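Local coordinates for protein mannan endo-1,4-beta-mannosidase (Bacillus subtilis, PDB 3CBW) that hydrolyses internal beta-1,4-mannosidic linkages in mannan, galactomannan and glucomannan as a secreted enzyme of polysaccharide breakdown, at residues L220-K233 and Y237-Y251. The protein carries 3 engineered substitutions. Numbering follows the deposited sequence. Where two conformers were deposited one is given.
Sequences LIWVYSPDANRDFK and YPGASYVDIVGLDAY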
loop_
_atom_site.group_PDB
_atom_site.type_symbol
_atom_site.label_atom_id
_atom_site.label_comp_id
_atom_site.label_asym_id
_atom_site.label_seq_id
_atom_site.Cartn_x
_atom_site.Cartn_y
_atom_site.Cartn_z
ATOM N N LEU A 220 10.377 2.984 6.975
ATOM C CA LEU A 220 8.999 2.643 6.610
ATOM C C LEU A 220 8.031 3.791 6.824
ATOM O O LEU A 220 8.063 4.484 7.846
ATOM C CB LEU A 220 8.503 1.435 7.415
ATOM C CG LEU A 220 9.363 0.170 7.360
ATOM C CD1 LEU A 220 8.758 -0.947 8.185
ATOM C CD2 LEU A 220 9.569 -0.279 5.906
ATOM N N ILE A 221 7.178 3.975 5.820
ATOM C CA ILE A 221 6.057 4.913 5.860
ATOM C C ILE A 221 4.815 4.034 5.876
ATOM O O ILE A 221 4.601 3.236 4.970
ATOM C CB ILE A 221 6.094 5.839 4.628
ATOM C CG1 ILE A 221 7.327 6.758 4.700
ATOM C CG2 ILE A 221 4.802 6.656 4.515
ATOM C CD1 ILE A 221 7.549 7.610 3.462
ATOM N N TRP A 222 4.025 4.155 6.935
ATOM C CA TRP A 222 2.955 3.213 7.241
ATOM C C TRP A 222 1.630 3.617 6.612
ATOM O O TRP A 222 1.150 4.743 6.833
ATOM C CB TRP A 222 2.823 3.087 8.766
ATOM C CG TRP A 222 3.997 2.362 9.336
ATOM C CD1 TRP A 222 5.235 2.879 9.588
ATOM C CD2 TRP A 222 4.063 0.973 9.649
ATOM N NE1 TRP A 222 6.063 1.893 10.065
ATOM C CE2 TRP A 222 5.370 0.713 10.114
ATOM C CE3 TRP A 222 3.134 -0.074 9.622
ATOM C CZ2 TRP A 222 5.776 -0.553 10.538
ATOM C CZ3 TRP A 222 3.542 -1.336 10.044
ATOM C CH2 TRP A 222 4.854 -1.567 10.477
ATOM N N VAL A 223 1.039 2.701 5.838
ATOM C CA VAL A 223 -0.162 3.009 5.044
ATOM C C VAL A 223 -1.346 2.164 5.519
ATOM O O VAL A 223 -1.245 0.939 5.581
ATOM C CB VAL A 223 0.101 2.785 3.536
ATOM C CG1 VAL A 223 -1.098 3.192 2.682
ATOM C CG2 VAL A 223 1.372 3.535 3.087
ATOM N N TYR A 224 -2.467 2.827 5.823
ATOM C CA TYR A 224 -3.719 2.190 6.273
ATOM C C TYR A 224 -4.703 2.267 5.123
ATOM O O TYR A 224 -5.057 3.374 4.702
ATOM C CB TYR A 224 -4.233 2.975 7.481
ATOM C CG TYR A 224 -5.659 2.687 7.902
ATOM C CD1 TYR A 224 -5.973 1.528 8.625
ATOM C CD2 TYR A 224 -6.690 3.585 7.613
ATOM C CE1 TYR A 224 -7.272 1.256 9.022
ATOM C CE2 TYR A 224 -8.005 3.305 8.009
ATOM C CZ TYR A 224 -8.274 2.149 8.715
ATOM O OH TYR A 224 -9.554 1.864 9.121
ATOM N N SER A 225 -5.171 1.110 4.646
ATOM C CA SER A 225 -5.899 1.057 3.374
ATOM C C SER A 225 -7.163 0.189 3.402
ATOM O O SER A 225 -7.174 -0.938 2.897
ATOM C CB SER A 225 -4.964 0.627 2.231
ATOM O OG SER A 225 -4.333 -0.616 2.494
ATOM N N PRO A 226 -8.264 0.729 3.955
ATOM C CA PRO A 226 -9.546 0.048 3.820
ATOM C C PRO A 226 -10.019 -0.032 2.367
ATOM O O PRO A 226 -9.556 0.724 1.493
ATOM C CB PRO A 226 -10.498 0.942 4.601
ATOM C CG PRO A 226 -9.806 2.267 4.737
ATOM C CD PRO A 226 -8.359 1.992 4.711
ATOM N N ASP A 227 -10.944 -0.952 2.124
ATOM C CA ASP A 227 -11.610 -1.063 0.838
ATOM C C ASP A 227 -12.713 -0.008 0.707
ATOM O O ASP A 227 -13.519 0.177 1.623
ATOM C CB ASP A 227 -12.226 -2.450 0.727
ATOM C CG ASP A 227 -12.554 -2.811 -0.681
ATOM O OD1 ASP A 227 -11.658 -3.365 -1.345
ATOM O OD2 ASP A 227 -13.691 -2.531 -1.121
ATOM N N ALA A 228 -12.791 0.622 -0.466
ATOM C CA ALA A 228 -13.811 1.639 -0.741
ATOM C C ALA A 228 -15.227 1.090 -0.816
ATOM O O ALA A 228 -16.187 1.835 -0.646
ATOM C CB ALA A 228 -13.489 2.364 -2.031
ATOM N N ASN A 229 -15.358 -0.203 -1.092
ATOM C CA ASN A 229 -16.660 -0.792 -1.354
ATOM C C ASN A 229 -17.258 -1.532 -0.169
ATOM O O ASN A 229 -18.176 -2.326 -0.342
ATOM C CB ASN A 229 -16.589 -1.703 -2.595
ATOM C CG ASN A 229 -16.227 -0.944 -3.868
ATOM O OD1 ASN A 229 -16.416 0.270 -3.961
ATOM N ND2 ASN A 229 -15.698 -1.663 -4.854
ATOM N N ARG A 230 -16.757 -1.243 1.026
ATOM C CA ARG A 230 -17.320 -1.788 2.258
ATOM C C ARG A 230 -17.403 -0.696 3.313
ATOM O O ARG A 230 -16.703 0.315 3.228
ATOM C CB ARG A 230 -16.467 -2.956 2.765
ATOM C CG ARG A 230 -16.442 -4.174 1.841
ATOM C CD ARG A 230 -17.800 -4.857 1.779
ATOM N NE ARG A 230 -17.767 -6.112 1.027
ATOM C CZ ARG A 230 -17.928 -6.212 -0.290
ATOM N NH1 ARG A 230 -18.132 -5.132 -1.042
ATOM N NH2 ARG A 230 -17.898 -7.410 -0.858
ATOM N N ASP A 231 -18.263 -0.906 4.304
ATOM C CA ASP A 231 -18.448 0.050 5.386
ATOM C C ASP A 231 -17.253 0.066 6.337
ATOM O O ASP A 231 -16.294 -0.696 6.167
ATOM C CB ASP A 231 -19.721 -0.301 6.179
ATOM C CG ASP A 231 -20.986 -0.241 5.338
ATOM O OD1 ASP A 231 -21.018 0.478 4.317
ATOM O OD2 ASP A 231 -21.965 -0.915 5.733
ATOM N N PHE A 232 -17.313 0.952 7.329
ATOM C CA PHE A 232 -16.402 0.957 8.471
ATOM C C PHE A 232 -14.993 1.387 8.114
ATOM O O PHE A 232 -14.027 0.855 8.655
ATOM C CB PHE A 232 -16.372 -0.408 9.186
ATOM C CG PHE A 232 -17.724 -1.052 9.327
ATOM C CD1 PHE A 232 -18.766 -0.397 9.972
ATOM C CD2 PHE A 232 -17.954 -2.312 8.791
ATOM C CE1 PHE A 232 -20.025 -0.995 10.078
ATOM C CE2 PHE A 232 -19.195 -2.915 8.894
ATOM C CZ PHE A 232 -20.234 -2.259 9.532
ATOM N N LYS A 233 -14.868 2.367 7.229
ATOM C CA LYS A 233 -13.546 2.767 6.760
ATOM C C LYS A 233 -12.654 3.288 7.863
ATOM O O LYS A 233 -11.448 3.104 7.794
ATOM C CB LYS A 233 -13.632 3.848 5.689
ATOM C CG LYS A 233 -13.748 3.364 4.278
ATOM C CD LYS A 233 -15.160 3.463 3.833
ATOM C CE LYS A 233 -15.334 3.111 2.375
ATOM N NZ LYS A 233 -16.764 2.870 2.126
ATOM N N TYR A 237 -9.154 2.068 12.241
ATOM C CA TYR A 237 -7.955 2.902 12.306
ATOM C C TYR A 237 -7.246 2.672 13.631
ATOM O O TYR A 237 -7.836 2.868 14.680
ATOM C CB TYR A 237 -8.378 4.349 12.206
ATOM C CG TYR A 237 -7.282 5.373 12.174
ATOM C CD1 TYR A 237 -6.333 5.392 11.152
ATOM C CD2 TYR A 237 -7.242 6.384 13.131
ATOM C CE1 TYR A 237 -5.353 6.375 11.101
ATOM C CE2 TYR A 237 -6.278 7.370 13.088
ATOM C CZ TYR A 237 -5.344 7.361 12.069
ATOM O OH TYR A 237 -4.408 8.355 12.023
ATOM N N PRO A 238 -5.980 2.217 13.597
ATOM C CA PRO A 238 -5.329 1.882 14.857
ATOM C C PRO A 238 -4.876 3.086 15.678
ATOM O O PRO A 238 -4.590 2.930 16.867
ATOM C CB PRO A 238 -4.137 1.041 14.415
ATOM C CG PRO A 238 -3.810 1.540 13.069
ATOM C CD PRO A 238 -5.135 1.899 12.434
ATOM N N GLY A 239 -4.825 4.263 15.059
ATOM C CA GLY A 239 -4.440 5.484 15.762
ATOM C C GLY A 239 -3.359 6.258 15.047
ATOM O O GLY A 239 -2.598 5.708 14.231
ATOM N N ALA A 240 -3.269 7.540 15.392
ATOM C CA ALA A 240 -2.362 8.465 14.718
ATOM C C ALA A 240 -0.897 8.119 14.892
ATOM O O ALA A 240 -0.067 8.535 14.083
ATOM C CB ALA A 240 -2.607 9.894 15.184
ATOM N N SER A 241 -0.558 7.395 15.954
ATOM C CA SER A 241 0.853 7.057 16.151
ATOM C C SER A 241 1.344 5.846 15.353
ATOM O O SER A 241 2.529 5.529 15.400
ATOM C CB SER A 241 1.170 6.884 17.632
ATOM O OG SER A 241 0.627 5.675 18.083
ATOM N N TYR A 242 0.456 5.204 14.584
ATOM C CA TYR A 242 0.823 3.990 13.865
ATOM C C TYR A 242 0.637 4.115 12.364
ATOM O O TYR A 242 0.900 3.145 11.655
ATOM C CB TYR A 242 0.019 2.778 14.364
ATOM C CG TYR A 242 -0.062 2.685 15.872
ATOM C CD1 TYR A 242 1.047 2.342 16.653
ATOM C CD2 TYR A 242 -1.234 3.049 16.532
ATOM C CE1 TYR A 242 0.946 2.281 18.052
ATOM C CE2 TYR A 242 -1.336 2.999 17.907
ATOM C CZ TYR A 242 -0.249 2.627 18.652
ATOM O OH TYR A 242 -0.376 2.590 20.024
ATOM N N VAL A 243 0.177 5.273 11.885
ATOM C CA VAL A 243 -0.208 5.434 10.478
ATOM C C VAL A 243 0.318 6.749 9.957
ATOM O O VAL A 243 0.082 7.804 10.550
ATOM C CB VAL A 243 -1.755 5.421 10.311
ATOM C CG1 VAL A 243 -2.148 5.699 8.862
ATOM C CG2 VAL A 243 -2.343 4.081 10.746
ATOM N N ASP A 244 1.011 6.690 8.828
ATOM C CA ASP A 244 1.479 7.893 8.138
ATOM C C ASP A 244 0.531 8.375 7.038
ATOM O O ASP A 244 0.347 9.586 6.859
ATOM C CB ASP A 244 2.866 7.648 7.531
ATOM C CG ASP A 244 3.926 7.464 8.588
ATOM O OD1 ASP A 244 4.105 8.388 9.407
ATOM O OD2 ASP A 244 4.591 6.406 8.603
ATOM N N ILE A 245 -0.038 7.429 6.285
ATOM C CA ILE A 245 -0.874 7.726 5.118
ATOM C C ILE A 245 -2.114 6.875 5.215
ATOM O O ILE A 245 -2.029 5.694 5.554
ATOM C CB ILE A 245 -0.116 7.422 3.784
ATOM C CG1 ILE A 245 1.076 8.372 3.621
ATOM C CG2 ILE A 245 -1.041 7.485 2.558
ATOM C CD1 ILE A 245 2.006 8.053 2.464
ATOM N N VAL A 246 -3.268 7.486 4.953
ATOM C CA VAL A 246 -4.530 6.751 4.859
ATOM C C VAL A 246 -4.943 6.670 3.398
ATOM O O VAL A 246 -4.551 7.514 2.580
ATOM C CB VAL A 246 -5.657 7.398 5.706
ATOM C CG1 VAL A 246 -5.274 7.363 7.172
ATOM C CG2 VAL A 246 -5.959 8.855 5.257
ATOM N N GLY A 247 -5.740 5.674 3.042
ATOM C CA GLY A 247 -6.151 5.606 1.659
ATOM C C GLY A 247 -7.200 4.569 1.394
ATOM O O GLY A 247 -7.586 3.818 2.280
ATOM N N LEU A 248 -7.649 4.526 0.146
ATOM C CA LEU A 248 -8.662 3.577 -0.289
ATOM C C LEU A 248 -8.145 2.657 -1.363
ATOM O O LEU A 248 -7.537 3.115 -2.334
ATOM C CB LEU A 248 -9.877 4.319 -0.850
ATOM C CG LEU A 248 -10.679 5.119 0.174
ATOM C CD1 LEU A 248 -11.671 6.034 -0.507
ATOM C CD2 LEU A 248 -11.410 4.197 1.154
ATOM N N ASP A 249 -8.412 1.368 -1.182
ATOM C CA ASP A 249 -8.353 0.402 -2.268
ATOM C C ASP A 249 -9.709 0.450 -2.979
ATOM O O ASP A 249 -10.736 0.119 -2.387
ATOM C CB ASP A 249 -8.089 -0.999 -1.730
ATOM C CG ASP A 249 -6.645 -1.203 -1.262
ATOM O OD1 ASP A 249 -5.907 -0.216 -1.073
ATOM O OD2 ASP A 249 -6.245 -2.381 -1.103
ATOM N N ALA A 250 -9.703 0.885 -4.235
ATOM C CA ALA A 250 -10.930 1.239 -4.962
ATOM C C ALA A 250 -10.967 0.543 -6.313
ATOM O O ALA A 250 -10.175 0.860 -7.201
ATOM C CB ALA A 250 -11.024 2.766 -5.145
ATOM N N TYR A 251 -11.871 -0.418 -6.440
ATOM C CA TYR A 251 -12.135 -1.062 -7.722
ATOM C C TYR A 251 -13.556 -0.709 -8.096
ATOM O O TYR A 251 -14.478 -0.958 -7.341
ATOM C CB TYR A 251 -11.916 -2.576 -7.646
ATOM C CG TYR A 251 -10.452 -2.910 -7.499
ATOM C CD1 TYR A 251 -9.655 -3.167 -8.618
ATOM C CD2 TYR A 251 -9.842 -2.897 -6.241
ATOM C CE1 TYR A 251 -8.289 -3.436 -8.484
ATOM C CE2 TYR A 251 -8.474 -3.166 -6.097
ATOM C CZ TYR A 251 -7.712 -3.432 -7.222
ATOM O OH TYR A 251 -6.368 -3.694 -7.113
HETATM O O HOH W 1 6.899 6.149 10.141
HETATM O O HOH W 2 -13.080 -1.168 -3.912
#
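Y224 packs against Y237, P238, V243 and V246 where two neighbouring parallel strands of the TIM barrel, 220-224 and 245-251, run side by side. The Y237 ring turns an edge to one face of the Y224 ring, a T-shaped pair with centroids 5.5 Å apart and planes at 72°; P226 CD lies over the opposite face. On the sheet face of V223 and I245, the methyl I221 CG2 meets I245 CD1 at 3.7 Å. CG of Y224 stands anti to the backbone N (chi1 167°), which carries the ring toward Y237 and P238 and lets OH donate to K233 O at 2.6 Å. A leucine here would probably leave K233 O without that donor and Y237 without a ring face to abut.

Parallel pairing is evidenced by Y224 N donating to I245 O and Y224 O accepting from G247 N. It resumes at P226, whose O accepts from D249 N, and A228 N donates to D249 O at 2.9 Å. Farther along this strand D249 bonds R172 and T274, and Y251, probably substrate-binding, hydrogen-bonds E275, the probable nucleophile. Just before strand 245-251, D244 OD2 accepts the N-H of W222 through its anti lone pair, nearly straight at 174°, and a water also donates to it, while OD1 accepts from V15 N. At the far end, N229 ND2 donates to Y251 O at 2.9 Å, in the carbonyl plane.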